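PDB 4HXY: Plm1 from Streptomyces sp. HK803, which probably uses NADPH to reduce the beta-keto group of the growing chain, as the ketoreductase domain of the first module of the phoslactomycin polyketide synthase. Local coordinates for residues V60-G65 and G83-V88; T89-G94 and A102-A107; T97-A102 and A162-Q167; A108-L113 and G126-L131. All coordinates share one frame; numbering follows the deposited sequence.

Contact 1: V60-G65 and G83-V88; sequences VLVGAG and GPVWCV
Strands 59-63 and 85-90 run side by side in a parallel sheet, joined through helix 67-77 as a beta-alpha-beta unit of the Rossmann-like subdomain that, in modular ketoreductases, accompanies the catalytic one. The axes of the two segments approach to 4.6 Å at 25°, and four parallel bridges pair V60 with V85 through G63 with V88. Five backbone hydrogen bonds zip the edges. W86 is gripped at both ends: its N gives a nearly straight bond (173°) to V60 O, in the carbonyl plane, and its O accepts V62 N almost along the C=O axis. The last bond, A64 N to V88 O, is longer at 3.2 Å.

L61 shows how the V88 face is filled. CB carries CG anti to the backbone N, and a chi2 of 64° swings CD1 toward strand 85-90, making it the one side-chain atom of L61 within 4.2 Å of the other segment. L61 CD1 lies 3.7 Å from W86 O. It also packs 3.8 Å from V88 CG1, the two side chains crossing at about a right angle. On this face V88 also meets L143 of helix 137-148, whereas the opposite face, with V62 and C87, lies against helix 67-77. There C87 has SG anti to its N, and the sulfur rests 3.7 Å from A64 CB.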
loop_
_atom_site.group_PDB
_atom_site.type_symbol
_atom_site.label_atom_id
_atom_site.label_comp_id
_atom_site.label_asym_id
_atom_site.label_seq_id
_atom_site.Cartn_x
_atom_site.Cartn_y
_atom_site.Cartn_z
ATOM N N VAL A 60 -24.974 -4.348 0.761
ATOM C CA VAL A 60 -24.257 -4.238 2.030
ATOM C C VAL A 60 -23.412 -2.973 1.989
ATOM O O VAL A 60 -22.707 -2.730 1.008
ATOM C CB VAL A 60 -23.363 -5.470 2.308
ATOM C CG1 VAL A 60 -22.653 -5.337 3.651
ATOM C CG2 VAL A 60 -24.220 -6.779 2.270
ATOM N N LEU A 61 -23.533 -2.125 3.011
ATOM C CA LEU A 61 -22.704 -0.948 3.097
ATOM C C LEU A 61 -21.849 -1.066 4.347
ATOM O O LEU A 61 -22.369 -1.256 5.442
ATOM C CB LEU A 61 -23.527 0.343 3.116
ATOM C CG LEU A 61 -22.677 1.618 3.170
ATOM C CD1 LEU A 61 -21.820 1.756 1.894
ATOM C CD2 LEU A 61 -23.549 2.861 3.390
ATOM N N VAL A 62 -20.533 -1.036 4.141
ATOM C CA VAL A 62 -19.564 -1.186 5.205
ATOM C C VAL A 62 -18.832 0.115 5.425
ATOM O O VAL A 62 -18.222 0.657 4.515
ATOM C CB VAL A 62 -18.496 -2.237 4.855
ATOM C CG1 VAL A 62 -17.531 -2.418 6.020
ATOM C CG2 VAL A 62 -19.133 -3.580 4.455
ATOM N N GLY A 63 -18.851 0.600 6.657
ATOM C CA GLY A 63 -18.108 1.783 7.019
ATOM C C GLY A 63 -16.851 1.361 7.746
ATOM O O GLY A 63 -16.951 0.785 8.836
ATOM N N ALA A 64 -15.690 1.617 7.143
ATOM C CA ALA A 64 -14.416 1.078 7.621
ATOM C C ALA A 64 -13.377 2.168 7.814
ATOM O O ALA A 64 -13.140 2.979 6.929
ATOM C CB ALA A 64 -13.883 0.070 6.630
ATOM N N GLY A 65 -12.759 2.185 8.982
ATOM C CA GLY A 65 -11.625 3.063 9.230
ATOM C C GLY A 65 -10.268 2.398 9.131
ATOM O O GLY A 65 -9.244 3.086 9.099
ATOM N N GLY A 83 -26.626 -8.905 -1.787
ATOM C CA GLY A 83 -26.285 -8.091 -2.927
ATOM C C GLY A 83 -24.869 -7.552 -2.816
ATOM O O GLY A 83 -24.101 -7.963 -1.929
ATOM N N PRO A 84 -24.519 -6.608 -3.702
ATOM C CA PRO A 84 -23.165 -6.053 -3.742
ATOM C C PRO A 84 -22.707 -5.445 -2.408
ATOM O O PRO A 84 -23.488 -4.778 -1.731
ATOM C CB PRO A 84 -23.267 -4.952 -4.802
ATOM C CG PRO A 84 -24.499 -5.250 -5.593
ATOM C CD PRO A 84 -25.424 -5.953 -4.666
ATOM N N VAL A 85 -21.445 -5.683 -2.075
ATOM C CA VAL A 85 -20.825 -5.182 -0.865
ATOM C C VAL A 85 -20.008 -3.949 -1.200
ATOM O O VAL A 85 -19.017 -4.019 -1.941
ATOM C CB VAL A 85 -19.900 -6.229 -0.250
ATOM C CG1 VAL A 85 -19.216 -5.687 0.989
ATOM C CG2 VAL A 85 -20.707 -7.503 0.078
ATOM N N TRP A 86 -20.426 -2.834 -0.633
ATOM C CA TRP A 86 -19.780 -1.553 -0.849
ATOM C C TRP A 86 -19.148 -1.116 0.451
ATOM O O TRP A 86 -19.738 -1.313 1.523
ATOM C CB TRP A 86 -20.828 -0.524 -1.308
ATOM C CG TRP A 86 -21.192 -0.660 -2.736
ATOM C CD1 TRP A 86 -22.223 -1.392 -3.264
ATOM C CD2 TRP A 86 -20.519 -0.054 -3.847
ATOM N NE1 TRP A 86 -22.212 -1.286 -4.639
ATOM C CE2 TRP A 86 -21.175 -0.483 -5.019
ATOM C CE3 TRP A 86 -19.409 0.783 -3.963
ATOM C CZ2 TRP A 86 -20.763 -0.081 -6.293
ATOM C CZ3 TRP A 86 -18.992 1.167 -5.216
ATOM C CH2 TRP A 86 -19.672 0.750 -6.366
ATOM N N CYS A 87 -17.964 -0.519 0.361
ATOM C CA CYS A 87 -17.233 -0.051 1.533
ATOM C C CYS A 87 -16.943 1.436 1.402
ATOM O O CYS A 87 -16.327 1.859 0.411
ATOM C CB CYS A 87 -15.938 -0.843 1.691
ATOM S SG CYS A 87 -14.973 -0.344 3.139
ATOM N N VAL A 88 -17.383 2.223 2.388
ATOM C CA VAL A 88 -17.092 3.667 2.404
ATOM C C VAL A 88 -16.019 4.016 3.442
ATOM O O VAL A 88 -16.000 3.480 4.545
ATOM C CB VAL A 88 -18.337 4.548 2.649
ATOM C CG1 VAL A 88 -19.240 4.520 1.441
ATOM C CG2 VAL A 88 -19.090 4.119 3.927
#

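Contact 2: T89-G94 and A102-A107; sequences TSRAVG and AADVRA
With CG anti to its own carbonyl carbon (chi1 -60°) and a bend at chi3 (60°), R91 lays its guanidinium over D104, whose CG stands anti to its backbone N (chi1 178°). The pair joins the two ends of the loop from strand 85-90 to helix 105-120 in a beta-alpha-beta unit, with D104 at the helix N-cap. D104 CB lies 3.9 Å above the R91 guanidinium, over its centre. R91 NH1 and D104 OD2 form a long salt bridge of 3.7 Å; the oxygen is well out of the guanidinium plane, so charge alone acts. The directed bond is R91 NE to A102 O (3.2 Å), close to the guanidinium plane but above that of the carbonyl. A backbone hydrogen bond runs from D104 N to R91 O, in the carbonyl plane. An alanine at R91 would lose the NE bond and the charge over D104, and would probably loosen residues 102-104 against the strand end. Water 1 donates to both S90 O and D104 OD2, while S90 OG turns to E133. On the apolar side, A92 CB packs 3.8 Å from A107 CB. The capping bond, A107 N to D104 OD1 (3.0 Å), arrives from above the carboxylate plane.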
loop_
_atom_site.group_PDB
_atom_site.type_symbol
_atom_site.label_atom_id
_atom_site.label_comp_id
_atom_site.label_asym_id
_atom_site.label_seq_id
_atom_site.Cartn_x
_atom_site.Cartn_y
_atom_site.Cartn_z
ATOM N N THR A 89 -15.117 4.891 3.036
ATOM C CA THR A 89 -14.010 5.356 3.844
ATOM C C THR A 89 -13.994 6.881 3.776
ATOM O O THR A 89 -14.798 7.477 3.065
ATOM C CB THR A 89 -12.680 4.852 3.288
ATOM O OG1 THR A 89 -12.513 5.292 1.927
ATOM C CG2 THR A 89 -12.648 3.333 3.323
ATOM N N SER A 90 -13.112 7.488 4.559
ATOM C CA SER A 90 -12.764 8.905 4.443
ATOM C C SER A 90 -11.256 9.077 4.664
ATOM O O SER A 90 -10.634 8.335 5.441
ATOM C CB SER A 90 -13.571 9.750 5.448
ATOM O OG SER A 90 -13.184 9.414 6.757
ATOM N N ARG A 91 -10.664 10.009 3.915
ATOM C CA ARG A 91 -9.239 10.336 3.982
ATOM C C ARG A 91 -8.346 9.171 3.506
ATOM O O ARG A 91 -7.176 9.153 3.811
ATOM C CB ARG A 91 -8.823 10.780 5.409
ATOM C CG ARG A 91 -9.549 12.034 5.953
ATOM C CD ARG A 91 -9.307 12.232 7.460
ATOM N NE ARG A 91 -7.892 12.389 7.778
ATOM C CZ ARG A 91 -7.297 12.025 8.916
ATOM N NH1 ARG A 91 -7.977 11.448 9.903
ATOM N NH2 ARG A 91 -5.989 12.228 9.059
ATOM N N ALA A 92 -8.900 8.242 2.721
ATOM C CA ALA A 92 -8.186 7.008 2.367
ATOM C C ALA A 92 -7.331 7.163 1.098
ATOM O O ALA A 92 -6.365 6.421 0.907
ATOM C CB ALA A 92 -9.166 5.839 2.234
ATOM N N VAL A 93 -7.687 8.137 0.266
ATOM C CA VAL A 93 -7.059 8.389 -1.037
ATOM C C VAL A 93 -6.841 9.887 -1.251
ATOM O O VAL A 93 -7.556 10.729 -0.673
ATOM C CB VAL A 93 -7.911 7.799 -2.212
ATOM C CG1 VAL A 93 -8.064 6.284 -2.063
ATOM C CG2 VAL A 93 -9.292 8.441 -2.311
ATOM N N GLY A 94 -5.852 10.192 -2.085
ATOM C CA GLY A 94 -5.511 11.568 -2.454
ATOM C C GLY A 94 -5.877 11.734 -3.908
ATOM O O GLY A 94 -5.181 11.230 -4.784
ATOM N N ALA A 102 -6.156 15.560 4.553
ATOM C CA ALA A 102 -4.864 15.017 4.951
ATOM C C ALA A 102 -4.937 13.488 4.975
ATOM O O ALA A 102 -5.984 12.919 5.283
ATOM C CB ALA A 102 -4.472 15.549 6.311
ATOM N N ALA A 103 -3.820 12.835 4.679
ATOM C CA ALA A 103 -3.771 11.366 4.571
ATOM C C ALA A 103 -4.083 10.671 5.899
ATOM O O ALA A 103 -3.603 11.109 6.979
ATOM C CB ALA A 103 -2.399 10.920 4.035
ATOM N N ASP A 104 -4.916 9.623 5.833
ATOM C CA ASP A 104 -5.197 8.754 6.969
ATOM C C ASP A 104 -4.556 7.421 6.605
ATOM O O ASP A 104 -5.013 6.745 5.678
ATOM C CB ASP A 104 -6.714 8.604 7.174
ATOM C CG ASP A 104 -7.098 7.675 8.319
ATOM O OD1 ASP A 104 -6.362 6.739 8.684
ATOM O OD2 ASP A 104 -8.224 7.860 8.843
ATOM N N VAL A 105 -3.479 7.070 7.307
ATOM C CA VAL A 105 -2.694 5.888 6.954
ATOM C C VAL A 105 -3.536 4.627 7.097
ATOM O O VAL A 105 -3.544 3.769 6.216
ATOM C CB VAL A 105 -1.403 5.823 7.801
ATOM C CG1 VAL A 105 -0.717 4.443 7.711
ATOM C CG2 VAL A 105 -0.469 6.958 7.388
ATOM N N ARG A 106 -4.264 4.512 8.199
ATOM C CA ARG A 106 -5.039 3.293 8.435
ATOM C C ARG A 106 -6.212 3.137 7.460
ATOM O O ARG A 106 -6.520 2.030 7.025
ATOM C CB ARG A 106 -5.466 3.218 9.888
ATOM C CG ARG A 106 -4.231 3.047 10.773
ATOM C CD ARG A 106 -4.573 2.736 12.196
ATOM N NE ARG A 106 -3.408 2.844 13.079
ATOM C CZ ARG A 106 -2.400 1.965 13.167
ATOM N NH1 ARG A 106 -1.419 2.193 14.029
ATOM N NH2 ARG A 106 -2.352 0.864 12.419
ATOM N N ALA A 107 -6.835 4.240 7.083
ATOM C CA ALA A 107 -7.930 4.194 6.129
ATOM C C ALA A 107 -7.473 3.698 4.766
ATOM O O ALA A 107 -8.215 2.996 4.055
ATOM C CB ALA A 107 -8.586 5.565 5.976
HETATM O O HOH W 1 -10.524 8.922 8.258
HETATM O O HOH W 2 -4.623 8.264 2.925
HETATM O O HOH W 3 -3.035 13.167 8.510
#

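Contact 3: T97-A102 and A162-Q167; sequences TVDDPA and AVRDGQ
A type I turn from T97 to D100, in the loop between strand 85-90 and helix 105-120, meets the end of strand 160-164 where a type I' turn, R164 to Q167, makes the beta hairpin to strand 167-175. The close part is centred on R164, a buried arginine. Its chain bends at chi2 (-69°) and then extends, so that NE points at D100 OD1 in a salt bridge with a nearly straight hydrogen bond (3.2 Å, 170°). The oxygen lies in the guanidinium plane, yet the carboxylate is turned 82° from it and is met from above its own plane. P101 CD stands over one guanidinium face, 4.0 Å from R164 NE. R164 NH1 returns to V163 O of its own strand at 2.9 Å, and NH2 forms a salt bridge with D130; bonds from NE, NH1 and NH2 thus fix the group's rotation. D100 is held as well, OD2 accepting from T97 N and G96 N, and OD1 from V95 N. A leucine at R164 would remove all three nitrogens and would probably leave the D100 and D130 carboxylates without a shared positive partner.

The solvent side is looser. D99 and D165 are both exposed, and their carboxylate oxygens stay 5.1 Å apart at D99 OD2 and D165 OD1. D99 OD2 does touch D165 CB, but it reaches the backbone through a solvent molecule: water 4 donates to D99 OD2 at 2.8 Å and accepts from D165 N.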
loop_
_atom_site.group_PDB
_atom_site.type_symbol
_atom_site.label_atom_id
_atom_site.label_comp_id
_atom_site.label_asym_id
_atom_site.label_seq_id
_atom_site.Cartn_x
_atom_site.Cartn_y
_atom_site.Cartn_z
ATOM N N THR A 97 -6.892 17.066 -5.775
ATOM C CA THR A 97 -7.669 18.308 -5.859
ATOM C C THR A 97 -7.323 19.235 -4.683
ATOM O O THR A 97 -6.551 18.867 -3.792
ATOM C CB THR A 97 -9.182 18.017 -5.873
ATOM O OG1 THR A 97 -9.904 19.249 -5.938
ATOM C CG2 THR A 97 -9.614 17.250 -4.632
ATOM N N VAL A 98 -7.898 20.438 -4.694
ATOM C CA VAL A 98 -7.666 21.445 -3.645
ATOM C C VAL A 98 -8.306 21.054 -2.305
ATOM O O VAL A 98 -7.772 21.381 -1.240
ATOM C CB VAL A 98 -8.169 22.855 -4.105
ATOM C CG1 VAL A 98 -8.341 23.815 -2.921
ATOM C CG2 VAL A 98 -7.213 23.450 -5.146
ATOM N N ASP A 99 -9.432 20.341 -2.356
ATOM C CA ASP A 99 -10.150 19.932 -1.139
ATOM C C ASP A 99 -9.824 18.497 -0.706
ATOM O O ASP A 99 -10.628 17.837 -0.032
ATOM C CB ASP A 99 -11.669 20.122 -1.306
ATOM C CG ASP A 99 -12.272 19.204 -2.365
ATOM O OD1 ASP A 99 -11.506 18.630 -3.166
ATOM O OD2 ASP A 99 -13.517 19.072 -2.396
ATOM N N ASP A 100 -8.649 18.010 -1.100
ATOM C CA ASP A 100 -8.166 16.724 -0.597
ATOM C C ASP A 100 -7.867 16.842 0.891
ATOM O O ASP A 100 -7.119 17.731 1.291
ATOM C CB ASP A 100 -6.889 16.293 -1.309
ATOM C CG ASP A 100 -7.131 15.244 -2.378
ATOM O OD1 ASP A 100 -8.019 14.348 -2.220
ATOM O OD2 ASP A 100 -6.382 15.320 -3.377
ATOM N N PRO A 101 -8.426 15.935 1.708
ATOM C CA PRO A 101 -8.048 15.939 3.103
ATOM C C PRO A 101 -6.633 15.408 3.325
ATOM O O PRO A 101 -6.004 14.873 2.402
ATOM C CB PRO A 101 -9.060 14.992 3.736
ATOM C CG PRO A 101 -9.404 14.041 2.655
ATOM C CD PRO A 101 -9.402 14.863 1.410
ATOM N N ALA A 102 -6.156 15.560 4.553
ATOM C CA ALA A 102 -4.864 15.017 4.951
ATOM C C ALA A 102 -4.937 13.488 4.975
ATOM O O ALA A 102 -5.984 12.919 5.283
ATOM C CB ALA A 102 -4.472 15.549 6.311
ATOM N N ALA A 162 -14.171 8.169 -5.560
ATOM C CA ALA A 162 -14.041 9.174 -4.536
ATOM C C ALA A 162 -15.019 10.300 -4.816
ATOM O O ALA A 162 -15.244 10.676 -5.968
ATOM C CB ALA A 162 -12.598 9.705 -4.475
ATOM N N VAL A 163 -15.599 10.829 -3.749
ATOM C CA VAL A 163 -16.459 12.018 -3.830
ATOM C C VAL A 163 -15.691 13.232 -3.322
ATOM O O VAL A 163 -15.116 13.218 -2.233
ATOM C CB VAL A 163 -17.789 11.840 -3.050
ATOM C CG1 VAL A 163 -18.628 13.109 -3.192
ATOM C CG2 VAL A 163 -18.555 10.639 -3.571
ATOM N N ARG A 164 -15.621 14.267 -4.162
ATOM C CA ARG A 164 -14.950 15.523 -3.813
ATOM C C ARG A 164 -15.806 16.660 -4.339
ATOM O O ARG A 164 -16.146 16.680 -5.523
ATOM C CB ARG A 164 -13.549 15.608 -4.422
ATOM C CG ARG A 164 -12.552 14.522 -3.929
ATOM C CD ARG A 164 -12.164 14.710 -2.473
ATOM N NE ARG A 164 -11.124 13.775 -2.032
ATOM C CZ ARG A 164 -11.353 12.587 -1.473
ATOM N NH1 ARG A 164 -12.590 12.133 -1.284
ATOM N NH2 ARG A 164 -10.326 11.850 -1.107
ATOM N N ASP A 165 -16.201 17.555 -3.436
ATOM C CA ASP A 165 -17.094 18.689 -3.759
ATOM C C ASP A 165 -18.330 18.235 -4.543
ATOM O O ASP A 165 -18.740 18.854 -5.532
ATOM C CB ASP A 165 -16.333 19.795 -4.507
ATOM C CG ASP A 165 -17.009 21.181 -4.373
ATOM O OD1 ASP A 165 -17.934 21.347 -3.534
ATOM O OD2 ASP A 165 -16.595 22.109 -5.107
ATOM N N GLY A 166 -18.913 17.121 -4.119
ATOM C CA GLY A 166 -20.105 16.590 -4.768
ATOM C C GLY A 166 -19.926 15.927 -6.129
ATOM O O GLY A 166 -20.901 15.524 -6.743
ATOM N N GLN A 167 -18.688 15.808 -6.598
ATOM C CA GLN A 167 -18.404 15.168 -7.879
ATOM C C GLN A 167 -17.779 13.805 -7.637
ATOM O O GLN A 167 -17.063 13.631 -6.657
ATOM C CB GLN A 167 -17.424 16.011 -8.687
ATOM C CG GLN A 167 -17.938 17.395 -9.028
ATOM C CD GLN A 167 -18.895 17.341 -10.186
ATOM O OE1 GLN A 167 -18.474 17.217 -11.340
ATOM N NE2 GLN A 167 -20.190 17.399 -9.891
HETATM O O HOH W 4 -15.042 17.393 -0.700
#

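Contact 4: A108-L113 and G126-L131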
loop_
_atom_site.group_PDB
_atom_site.type_symbol
_atom_site.label_atom_id
_atom_site.label_comp_id
_atom_site.label_asym_id
_atom_site.label_seq_id
_atom_site.Cartn_x
_atom_site.Cartn_y
_atom_site.Cartn_z
ATOM N N ALA A 108 -6.264 4.097 4.371
ATOM C CA ALA A 108 -5.676 3.633 3.108
ATOM C C ALA A 108 -5.568 2.104 3.033
ATOM O O ALA A 108 -5.732 1.512 1.959
ATOM C CB ALA A 108 -4.290 4.303 2.873
ATOM N N GLY A 109 -5.314 1.463 4.167
ATOM C CA GLY A 109 -5.259 0.003 4.240
ATOM C C GLY A 109 -6.554 -0.687 3.841
ATOM O O GLY A 109 -6.547 -1.795 3.307
ATOM N N VAL A 110 -7.672 -0.024 4.108
ATOM C CA VAL A 110 -8.988 -0.513 3.697
ATOM C C VAL A 110 -9.013 -0.728 2.183
ATOM O O VAL A 110 -9.546 -1.729 1.688
ATOM C CB VAL A 110 -10.092 0.472 4.066
ATOM C CG1 VAL A 110 -11.411 -0.028 3.555
ATOM C CG2 VAL A 110 -10.218 0.647 5.622
ATOM N N TRP A 111 -8.458 0.235 1.445
ATOM C CA TRP A 111 -8.424 0.163 -0.021
ATOM C C TRP A 111 -7.495 -0.955 -0.511
ATOM O O TRP A 111 -7.801 -1.655 -1.487
ATOM C CB TRP A 111 -8.026 1.525 -0.616
ATOM C CG TRP A 111 -9.174 2.448 -0.629
ATOM C CD1 TRP A 111 -9.886 2.891 0.452
ATOM C CD2 TRP A 111 -9.803 3.015 -1.776
ATOM N NE1 TRP A 111 -10.898 3.700 0.051
ATOM C CE2 TRP A 111 -10.865 3.813 -1.314
ATOM C CE3 TRP A 111 -9.538 2.975 -3.154
ATOM C CZ2 TRP A 111 -11.681 4.526 -2.167
ATOM C CZ3 TRP A 111 -10.378 3.681 -3.992
ATOM C CH2 TRP A 111 -11.396 4.477 -3.496
ATOM N N GLY A 112 -6.370 -1.150 0.164
ATOM C CA GLY A 112 -5.470 -2.244 -0.202
ATOM C C GLY A 112 -6.179 -3.575 -0.096
ATOM O O GLY A 112 -6.122 -4.391 -1.005
ATOM N N LEU A 113 -6.869 -3.788 1.022
ATOM C CA LEU A 113 -7.598 -5.018 1.241
ATOM C C LEU A 113 -8.812 -5.155 0.323
ATOM O O LEU A 113 -9.075 -6.229 -0.212
ATOM C CB LEU A 113 -8.026 -5.121 2.710
ATOM C CG LEU A 113 -8.579 -6.490 3.072
ATOM C CD1 LEU A 113 -8.032 -6.900 4.466
ATOM C CD2 LEU A 113 -10.084 -6.487 3.019
ATOM N N GLY A 126 -18.877 -5.004 -4.476
ATOM C CA GLY A 126 -19.379 -3.830 -5.116
ATOM C C GLY A 126 -18.240 -2.891 -5.438
ATOM O O GLY A 126 -17.850 -2.722 -6.608
ATOM N N GLY A 127 -17.658 -2.317 -4.393
ATOM C CA GLY A 127 -16.569 -1.391 -4.581
ATOM C C GLY A 127 -16.230 -0.558 -3.361
ATOM O O GLY A 127 -16.782 -0.758 -2.261
ATOM N N LEU A 128 -15.343 0.401 -3.595
ATOM C CA LEU A 128 -14.842 1.336 -2.583
ATOM C C LEU A 128 -15.263 2.746 -2.956
ATOM O O LEU A 128 -15.160 3.134 -4.124
ATOM C CB LEU A 128 -13.309 1.271 -2.525
ATOM C CG LEU A 128 -12.742 -0.026 -1.958
ATOM C CD1 LEU A 128 -11.366 -0.430 -2.566
ATOM C CD2 LEU A 128 -12.651 0.117 -0.437
ATOM N N VAL A 129 -15.753 3.503 -1.969
ATOM C CA VAL A 129 -16.037 4.922 -2.144
ATOM C C VAL A 129 -15.458 5.733 -1.001
ATOM O O VAL A 129 -15.807 5.511 0.152
ATOM C CB VAL A 129 -17.527 5.223 -2.253
ATOM C CG1 VAL A 129 -17.721 6.695 -2.692
ATOM C CG2 VAL A 129 -18.221 4.266 -3.240
ATOM N N ASP A 130 -14.590 6.684 -1.333
ATOM C CA ASP A 130 -13.985 7.558 -0.335
ATOM C C ASP A 130 -14.774 8.882 -0.285
ATOM O O ASP A 130 -14.933 9.559 -1.298
ATOM C CB ASP A 130 -12.512 7.807 -0.616
ATOM C CG ASP A 130 -11.833 8.541 0.529
ATOM O OD1 ASP A 130 -11.581 7.914 1.601
ATOM O OD2 ASP A 130 -11.556 9.739 0.346
ATOM N N LEU A 131 -15.282 9.222 0.888
ATOM C CA LEU A 131 -16.145 10.380 1.051
ATOM C C LEU A 131 -15.425 11.428 1.892
ATOM O O LEU A 131 -14.512 11.115 2.635
ATOM C CB LEU A 131 -17.430 9.982 1.790
ATOM C CG LEU A 131 -18.261 8.866 1.161
ATOM C CD1 LEU A 131 -19.448 8.578 2.042
ATOM C CD2 LEU A 131 -18.707 9.219 -0.242
#
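Residues 126-131 of strand 125-131 run nearly antiparallel to residues 108-113 of helix 105-120, at 162° between the axes of these segments and 9.5 Å at closest approach. This is the helix-on-sheet packing inside the beta-alpha-beta unit of strand 85-90, helix 105-120 and strand 125-131. G126 and G127 come first and serve the sheet, with backbone hydrogen bonds to V85 and C87. The contact begins at L128, whose CG is anti to the carbonyl carbon (chi1 -69°), and whose side chain slides past that of W111 in the opposite direction. L128 CB makes a CH-pi contact, 3.7 Å from the centroid of the W111 six-membered ring and 11° off its normal. The leucine's methyls spread over the indole: L128 CD1 lies 3.9 Å from W111 CD2, at the ring fusion, and L128 CD2 lies 4.0 Å from W111 NE1, by the pyrrole part. L128 CD2 also meets V110 CG1 at 4.2 Å, so the leucine bridges two successive helix residues.

V129 turns its side chain to the other face of the sheet, toward W86 and V163. D130 returns to the helix side, meeting the indole at its rim: D130 N lies in the ring plane, 3.7 Å from W111 CZ2. No hydrogen bond crosses between the segments. The polar side-chain atoms bond elsewhere, W111 NE1 and D130 OD1 in hydrogen bonds with T89 OG1, and D130 OD2 in a salt bridge with R164.

The helix thus lies on one face of the sheet, beside helix 67-77, its V110 resting on C87, T89 and L70, and its W111 reaching Q160 of strand 160-164.

In the fold
Contacts 1 and 4 are buried and contact 3 lies at the surface, with contact 2 between them. Contact 1 is strand on strand, held by backbone bonds; contact 4 is helix on sheet, without a hydrogen bond across its segments and mainly apolar. Their strands are neighbours, and C87 SG packs on V110 CG1. Contacts 2 and 4 both use helix 105-120, one at its capped start and the other along its body. Polar and charged chemistry gathers in contacts 2 and 3, whose segments overlap at A102, though it takes part only in contact 2; both depend on arginine-aspartate pairs. D130 of contact 4 has partners in both contact 2 and contact 3.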